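Local coordinates for protein polyketide synthase type I (Bacillus amyloliquefaciens, PDB 5KKU) that probably dehydrates beta-hydroxyacyl intermediates as the N-terminal dehydratase domain of a polyketide synthase in the difficidin assembly line, at residues D170-E184 / F233-S245. Numbering follows the deposited sequence.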
# COMPACT_ATOMS: atom_id res chain seq x y z
N ASP A 170 -16.08 -5.79 -18.17
CA ASP A 170 -15.32 -6.80 -17.60
C ASP A 170 -13.81 -6.59 -17.80
O ASP A 170 -13.05 -7.47 -17.56
CB ASP A 170 -15.69 -8.23 -17.90
CG ASP A 170 -15.51 -8.53 -19.33
OD1 ASP A 170 -14.95 -7.71 -20.07
OD2 ASP A 170 -15.95 -9.61 -19.75
N LYS A 171 -13.41 -5.39 -18.27
CA LYS A 171 -12.11 -5.27 -18.88
C LYS A 171 -11.44 -4.16 -18.05
O LYS A 171 -10.26 -4.13 -17.92
CB LYS A 171 -12.22 -4.86 -20.30
CG LYS A 171 -12.27 -6.00 -21.27
CD LYS A 171 -11.88 -5.57 -22.67
CE LYS A 171 -12.85 -6.07 -23.71
NZ LYS A 171 -12.81 -5.34 -25.00
N GLU A 172 -12.21 -3.22 -17.54
CA GLU A 172 -11.61 -2.15 -16.78
C GLU A 172 -12.31 -1.89 -15.47
O GLU A 172 -13.43 -2.18 -15.32
CB GLU A 172 -11.60 -0.85 -17.57
CG GLU A 172 -10.82 -0.88 -18.87
CD GLU A 172 -11.13 0.29 -19.78
OE1 GLU A 172 -10.73 1.41 -19.53
OE2 GLU A 172 -11.80 0.09 -20.77
N GLU A 173 -11.59 -1.33 -14.53
CA GLU A 173 -12.11 -1.00 -13.25
C GLU A 173 -11.71 0.38 -12.75
O GLU A 173 -10.64 0.86 -13.02
CB GLU A 173 -11.68 -2.06 -12.26
CG GLU A 173 -12.10 -1.86 -10.84
CD GLU A 173 -11.52 -2.89 -9.91
OE1 GLU A 173 -10.76 -2.53 -9.02
OE2 GLU A 173 -11.82 -4.05 -10.06
N LEU A 174 -12.61 1.01 -12.02
CA LEU A 174 -12.38 2.34 -11.46
C LEU A 174 -12.92 2.38 -10.03
O LEU A 174 -14.10 2.11 -9.80
CB LEU A 174 -13.06 3.41 -12.31
CG LEU A 174 -12.64 4.86 -12.05
CD1 LEU A 174 -11.14 4.94 -11.81
CD2 LEU A 174 -13.05 5.75 -13.21
N MET A 175 -12.06 2.73 -9.08
CA MET A 175 -12.46 2.79 -7.68
C MET A 175 -12.48 4.20 -7.12
O MET A 175 -11.43 4.83 -6.93
CB MET A 175 -11.55 1.90 -6.83
CG MET A 175 -11.80 0.41 -7.00
SD MET A 175 -10.79 -0.60 -5.90
CE MET A 175 -9.15 -0.06 -6.36
N GLU A 176 -13.68 4.70 -6.84
CA GLU A 176 -13.84 6.01 -6.28
C GLU A 176 -13.64 5.89 -4.80
O GLU A 176 -14.37 5.25 -4.14
CB GLU A 176 -15.22 6.56 -6.62
CG GLU A 176 -15.36 8.02 -6.27
CD GLU A 176 -16.72 8.55 -6.57
OE1 GLU A 176 -17.68 7.89 -6.25
OE2 GLU A 176 -16.84 9.63 -7.13
N LEU A 177 -12.59 6.49 -4.30
CA LEU A 177 -12.24 6.37 -2.92
C LEU A 177 -12.18 7.68 -2.19
O LEU A 177 -11.62 8.62 -2.67
CB LEU A 177 -10.91 5.65 -2.83
CG LEU A 177 -10.89 4.26 -3.44
CD1 LEU A 177 -9.52 3.82 -3.83
CD2 LEU A 177 -11.46 3.33 -2.44
N THR A 178 -12.75 7.73 -1.00
CA THR A 178 -12.69 8.88 -0.13
C THR A 178 -12.38 8.48 1.30
O THR A 178 -12.84 7.50 1.78
CB THR A 178 -13.96 9.71 -0.16
OG1 THR A 178 -14.19 10.17 -1.47
CG2 THR A 178 -13.83 10.89 0.65
N LEU A 179 -11.61 9.27 2.00
CA LEU A 179 -11.31 8.99 3.36
C LEU A 179 -12.46 9.27 4.31
O LEU A 179 -13.35 9.99 3.98
CB LEU A 179 -10.10 9.77 3.80
CG LEU A 179 -8.92 9.80 2.86
CD1 LEU A 179 -7.99 10.85 3.39
CD2 LEU A 179 -8.23 8.48 2.80
N SER A 180 -12.45 8.67 5.47
CA SER A 180 -13.28 9.09 6.56
C SER A 180 -12.82 10.46 7.05
O SER A 180 -11.73 10.82 6.82
CB SER A 180 -13.18 8.10 7.70
OG SER A 180 -11.91 8.09 8.29
N ASP A 181 -13.69 11.19 7.71
CA ASP A 181 -13.33 12.51 8.16
C ASP A 181 -12.08 12.49 9.03
O ASP A 181 -11.20 13.26 8.83
CB ASP A 181 -14.48 13.20 8.85
CG ASP A 181 -15.60 13.62 7.90
OD1 ASP A 181 -15.37 14.11 6.80
OD2 ASP A 181 -16.73 13.47 8.30
N LEU A 182 -12.00 11.58 10.00
CA LEU A 182 -10.80 11.36 10.77
C LEU A 182 -9.54 11.18 9.91
O LEU A 182 -8.56 11.85 10.11
CB LEU A 182 -10.96 10.17 11.68
CG LEU A 182 -9.72 9.73 12.40
CD1 LEU A 182 -9.46 10.71 13.52
CD2 LEU A 182 -9.91 8.35 12.96
N ALA A 183 -9.60 10.29 8.94
CA ALA A 183 -8.52 10.07 8.01
C ALA A 183 -8.22 11.26 7.16
O ALA A 183 -7.10 11.50 6.84
CB ALA A 183 -8.80 8.88 7.15
N GLU A 184 -9.24 12.02 6.86
CA GLU A 184 -9.11 13.15 5.98
C GLU A 184 -8.27 14.25 6.58
O GLU A 184 -7.59 14.93 5.89
CB GLU A 184 -10.48 13.64 5.56
CG GLU A 184 -10.49 15.01 4.96
CD GLU A 184 -9.57 15.14 3.78
OE1 GLU A 184 -9.44 14.18 3.03
OE2 GLU A 184 -8.95 16.19 3.65
N PHE A 233 -2.27 13.47 -3.22
CA PHE A 233 -3.64 13.07 -3.27
C PHE A 233 -4.64 14.15 -2.87
O PHE A 233 -4.46 14.82 -1.93
CB PHE A 233 -3.83 11.86 -2.36
CG PHE A 233 -3.17 10.60 -2.83
CD1 PHE A 233 -3.04 10.32 -4.15
CD2 PHE A 233 -2.73 9.68 -1.92
CE1 PHE A 233 -2.47 9.14 -4.55
CE2 PHE A 233 -2.15 8.50 -2.32
CZ PHE A 233 -2.02 8.24 -3.64
N PRO A 234 -5.75 14.25 -3.56
CA PRO A 234 -6.84 15.12 -3.14
C PRO A 234 -7.80 14.38 -2.26
O PRO A 234 -7.47 13.30 -1.90
CB PRO A 234 -7.50 15.47 -4.44
CG PRO A 234 -7.23 14.32 -5.28
CD PRO A 234 -5.85 13.93 -4.98
N LYS A 235 -8.93 14.95 -1.93
CA LYS A 235 -9.89 14.33 -1.07
C LYS A 235 -10.45 13.03 -1.62
O LYS A 235 -10.65 12.11 -0.92
CB LYS A 235 -11.01 15.29 -0.78
CG LYS A 235 -10.67 16.31 0.26
CD LYS A 235 -11.82 17.25 0.52
CE LYS A 235 -11.38 18.37 1.43
NZ LYS A 235 -12.31 19.53 1.48
N THR A 236 -10.73 12.98 -2.90
CA THR A 236 -11.18 11.76 -3.50
C THR A 236 -10.25 11.38 -4.63
O THR A 236 -9.91 12.18 -5.42
CB THR A 236 -12.59 11.89 -4.11
OG1 THR A 236 -13.52 12.32 -3.14
CG2 THR A 236 -13.05 10.60 -4.72
N ILE A 237 -9.86 10.12 -4.69
CA ILE A 237 -9.09 9.60 -5.80
C ILE A 237 -9.80 8.55 -6.63
O ILE A 237 -10.79 7.99 -6.24
CB ILE A 237 -7.75 9.05 -5.39
CG1 ILE A 237 -7.94 7.83 -4.51
CG2 ILE A 237 -6.90 10.09 -4.73
CD1 ILE A 237 -6.72 7.01 -4.29
N TYR A 238 -9.25 8.27 -7.78
CA TYR A 238 -9.83 7.32 -8.69
C TYR A 238 -8.80 6.36 -9.18
O TYR A 238 -8.04 6.69 -10.02
CB TYR A 238 -10.49 8.04 -9.86
CG TYR A 238 -11.55 9.00 -9.42
CD1 TYR A 238 -11.24 10.24 -8.97
CD2 TYR A 238 -12.84 8.65 -9.47
CE1 TYR A 238 -12.20 11.08 -8.55
CE2 TYR A 238 -13.80 9.48 -9.06
CZ TYR A 238 -13.48 10.70 -8.63
OH TYR A 238 -14.46 11.48 -8.23
N THR A 239 -8.81 5.19 -8.60
CA THR A 239 -7.90 4.15 -8.92
C THR A 239 -8.34 3.33 -10.13
O THR A 239 -9.26 2.59 -10.08
CB THR A 239 -7.63 3.27 -7.68
OG1 THR A 239 -7.04 4.07 -6.65
CG2 THR A 239 -6.71 2.16 -8.02
N TYR A 240 -7.65 3.47 -11.23
CA TYR A 240 -7.97 2.79 -12.41
C TYR A 240 -7.11 1.55 -12.60
O TYR A 240 -5.93 1.58 -12.34
CB TYR A 240 -7.79 3.72 -13.57
CG TYR A 240 -7.85 3.07 -14.90
CD1 TYR A 240 -9.04 2.92 -15.54
CD2 TYR A 240 -6.73 2.64 -15.52
CE1 TYR A 240 -9.11 2.31 -16.73
CE2 TYR A 240 -6.80 2.03 -16.73
CZ TYR A 240 -8.01 1.88 -17.33
OH TYR A 240 -8.11 1.29 -18.50
N SER A 241 -7.69 0.48 -13.07
CA SER A 241 -7.01 -0.77 -13.29
C SER A 241 -7.58 -1.51 -14.53
O SER A 241 -8.74 -1.48 -14.79
CB SER A 241 -7.10 -1.57 -12.01
OG SER A 241 -6.69 -2.87 -12.12
N ALA A 242 -6.71 -2.11 -15.32
CA ALA A 242 -7.12 -2.81 -16.52
C ALA A 242 -6.82 -4.29 -16.54
O ALA A 242 -5.81 -4.75 -16.12
CB ALA A 242 -6.55 -2.16 -17.73
N LYS A 243 -7.75 -5.03 -17.09
CA LYS A 243 -7.62 -6.45 -17.20
C LYS A 243 -6.43 -6.92 -17.99
O LYS A 243 -5.76 -7.79 -17.57
CB LYS A 243 -8.92 -7.09 -17.69
CG LYS A 243 -8.97 -8.57 -17.41
CD LYS A 243 -10.35 -9.13 -17.24
CE LYS A 243 -10.49 -10.41 -18.02
NZ LYS A 243 -9.92 -10.27 -19.39
N ASN A 244 -6.14 -6.25 -19.08
CA ASN A 244 -4.98 -6.54 -19.90
C ASN A 244 -3.62 -6.40 -19.25
O ASN A 244 -2.68 -6.97 -19.69
CB ASN A 244 -5.03 -5.80 -21.25
CG ASN A 244 -4.47 -4.41 -21.18
OD1 ASN A 244 -4.53 -3.76 -20.18
ND2 ASN A 244 -3.95 -3.96 -22.27
N SER A 245 -3.53 -5.63 -18.19
CA SER A 245 -2.37 -5.48 -17.38
C SER A 245 -2.23 -6.56 -16.32
O SER A 245 -1.31 -6.55 -15.58
CB SER A 245 -2.36 -4.09 -16.77
OG SER A 245 -2.83 -4.07 -15.44
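Met175 and Thr239 form one hydrogen-bonded pair of an antiparallel ladder in which strands 172-178 and 236-242 run at 163° to each other, their axes 4.5 Å apart at closest. Backbone bonds also join Glu173 to Ser241 and Leu177 to Ile237, and Lys243 N continues the ladder to Lys171 O.

On one face, two tyrosines, long enough to reach a carboxylate across the strands, meet glutamates: Tyr238 directly opposite Glu176 in a non-hydrogen-bonded pair, Tyr240 diagonally with Glu172, since its own partner is Leu174. Tyr240 OH donates to Glu172 OE1 (2.8 Å), which lies at the ring edge but is approached from above its carboxylate plane, the carboxylate and ring planes standing 81° apart. Tyr238 and Glu176 instead run alongside: with CG anti to the backbone N (chi1 -170°), Glu176 extends until the anti lone pair of its OE2 accepts a hydrogen bond from Tyr238 OH (3.2 Å). Between the tyrosines, Leu174 CD1 packs 3.7 Å from Tyr238 CB. Thr178 OG1 and Thr236 OG1 share a 2.8 Å hydrogen bond.

On the other face Met175, Leu177 and Ile237 are buried, which suits apolar side chains. Met175 bends at its thioether, bringing CE to 3.7 Å from Thr239 CG2, while Leu177 CB meets Ile237 CG1. Buried polar ends are satisfied from outside: Thr239 by Ser200, Glu173 by Ser206 and Gly204.

The pair lies within the predicted C-terminal hotdog fold, between strands 162-168 and 258-266; helix 128-133 packs on Leu174 and Tyr238, helix 194-200 on Ile237.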